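CBS domain containing membrane protein (Sphaerobacter thermophilus, PDB 4ESY) is of unknown function but carries a C-terminal pair of CBS domains, the part crystallised here, which probably serves as a regulatory module, as adenosyl-binding CBS pairs do. Local coordinates at residues 150-153 with 154-157. Sequence-based numbering, arbitrary orientation.
Sequences IVTR and RDLL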
loop_
_atom_site.group_PDB
_atom_site.type_symbol
_atom_site.label_atom_id
_atom_site.label_comp_id
_atom_site.label_asym_id
_atom_site.label_seq_id
_atom_site.Cartn_x
_atom_site.Cartn_y
_atom_site.Cartn_z
ATOM N N ILE B 150 -4.532 8.361 9.422
ATOM C CA ILE B 150 -3.185 7.799 9.362
ATOM C C ILE B 150 -2.616 8.184 8.009
ATOM O O ILE B 150 -3.259 7.985 6.988
ATOM C CB ILE B 150 -3.142 6.265 9.503
ATOM C CG1 ILE B 150 -3.422 5.822 10.933
ATOM C CG2 ILE B 150 -1.729 5.738 9.145
ATOM C CD1 ILE B 150 -3.595 4.288 11.085
ATOM N N VAL B 151 -1.440 8.791 8.007
ATOM C CA VAL B 151 -0.826 9.201 6.755
ATOM C C VAL B 151 0.249 8.160 6.439
ATOM O O VAL B 151 1.059 7.799 7.303
ATOM C CB VAL B 151 -0.211 10.604 6.869
ATOM C CG1 VAL B 151 0.739 10.901 5.667
ATOM C CG2 VAL B 151 -1.317 11.646 6.985
ATOM N N THR B 152 0.202 7.609 5.235
ATOM C CA THR B 152 1.187 6.604 4.847
ATOM C C THR B 152 2.211 7.178 3.864
ATOM O O THR B 152 2.014 8.238 3.278
ATOM C CB THR B 152 0.516 5.415 4.158
ATOM O OG1 THR B 152 -0.109 5.889 2.959
ATOM C CG2 THR B 152 -0.556 4.818 5.074
ATOM N N ARG B 153 3.278 6.426 3.654
ATOM C CA ARG B 153 4.285 6.780 2.668
ATOM C C ARG B 153 3.624 6.842 1.279
ATOM O O ARG B 153 3.874 7.765 0.538
ATOM C CB ARG B 153 5.452 5.789 2.732
ATOM C CG ARG B 153 6.659 6.153 1.908
ATOM C CD ARG B 153 7.807 5.168 2.161
ATOM N NE ARG B 153 8.414 5.354 3.487
ATOM C CZ ARG B 153 9.542 6.035 3.709
ATOM N NH1 ARG B 153 10.199 6.590 2.688
ATOM N NH2 ARG B 153 10.032 6.149 4.943
ATOM N N ARG B 154 2.742 5.892 0.959
ATOM C CA ARG B 154 2.024 5.941 -0.315
ATOM C C ARG B 154 1.242 7.245 -0.541
ATOM O O ARG B 154 1.277 7.797 -1.647
ATOM C CB ARG B 154 1.069 4.747 -0.486
ATOM C CG ARG B 154 0.112 4.960 -1.685
ATOM C CD ARG B 154 -0.846 3.783 -1.978
ATOM N NE ARG B 154 -1.682 4.044 -3.156
ATOM C CZ ARG B 154 -2.737 3.296 -3.498
ATOM N NH1 ARG B 154 -3.089 2.255 -2.731
ATOM N NH2 ARG B 154 -3.457 3.589 -4.590
ATOM N N ASP B 155 0.510 7.703 0.483
ATOM C CA ASP B 155 -0.164 8.994 0.427
ATOM C C ASP B 155 0.808 10.109 0.055
ATOM O O ASP B 155 0.514 10.973 -0.775
ATOM C CB ASP B 155 -0.792 9.379 1.785
ATOM C CG ASP B 155 -1.890 8.386 2.264
ATOM O OD1 ASP B 155 -2.592 7.789 1.396
ATOM O OD2 ASP B 155 -2.047 8.215 3.515
ATOM N N LEU B 156 1.952 10.122 0.695
ATOM C CA LEU B 156 2.841 11.245 0.510
ATOM C C LEU B 156 3.460 11.223 -0.906
ATOM O O LEU B 156 3.724 12.265 -1.482
ATOM C CB LEU B 156 3.923 11.257 1.590
ATOM C CG LEU B 156 3.459 11.626 3.007
ATOM C CD1 LEU B 156 4.680 11.747 3.897
ATOM C CD2 LEU B 156 2.658 12.925 3.106
ATOM N N LEU B 157 3.628 10.030 -1.461
ATOM C CA LEU B 157 4.300 9.893 -2.756
ATOM C C LEU B 157 3.429 10.358 -3.902
ATOM O O LEU B 157 3.914 10.518 -5.017
ATOM C CB LEU B 157 4.729 8.454 -2.987
ATOM C CG LEU B 157 5.933 8.147 -2.131
ATOM C CD1 LEU B 157 6.169 6.630 -2.046
ATOM C CD2 LEU B 157 7.155 8.869 -2.736
HETATM O O HOH W 1 -3.987 6.766 4.591
HETATM O O HOH W 2 -2.191 4.419 1.578
#
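Thr152 and Asp155 exchange two hydrogen bonds where strand 146-152 gives way to helix 153-157. The backbone N of Asp155 donates to Thr152 OG1 over 3.1 Å, nearly straight. In return, Thr152 N reaches Asp155 OD2 at 2.9 Å, equally straight but arriving from above the carboxylate plane, 41° out of it. A chi1 of 62° places OG1 between the backbone N and the carbonyl carbon of Thr152, over the first turn, where the N-H of Asp155 can reach it; Asp155 folds back with CG beside its backbone N (chi1 -62°), which brings the carboxylate to the strand end.

Two waters extend this polar cluster. One donates to both Ile150 O and Asp155 OD2, the latter at 2.6 Å, so that OD2 is gripped by a backbone N-H and a water. The other is hydrogen-bonded to Thr152 OG1 and makes a weak bond to Asp155 OD1.

Backbone bonds continue the turn, Leu156 N to Thr152 O at 3.2 Å and Leu157 N to Arg153 O at 3.0 Å.

Apolar contact lies with Val151, whose CG1 meets Leu156 CD2 at 3.8 Å, the two side chains crossing at about a right angle; both also pack on Ile127 and Met131 of helix 124-134. More loosely, Arg153 CG touches Leu157 CD1 at 4.0 Å, while the guanidinium NH2 of Arg153 bonds to Ile136 O. Beyond both segments, extended Arg154 meets an acidic side chain of another protein chain.

The reciprocal Thr152-Asp155 pair is a capping box with Thr152 as N-cap. Thr-Arg-Arg-Asp fits the (S/T)xx(D/N) signature opening the last helix of a CBS motif, whose Thr/Ser and Asp, in nucleotide-binding relatives, contact the phosphate and ribose of adenosyl ligands.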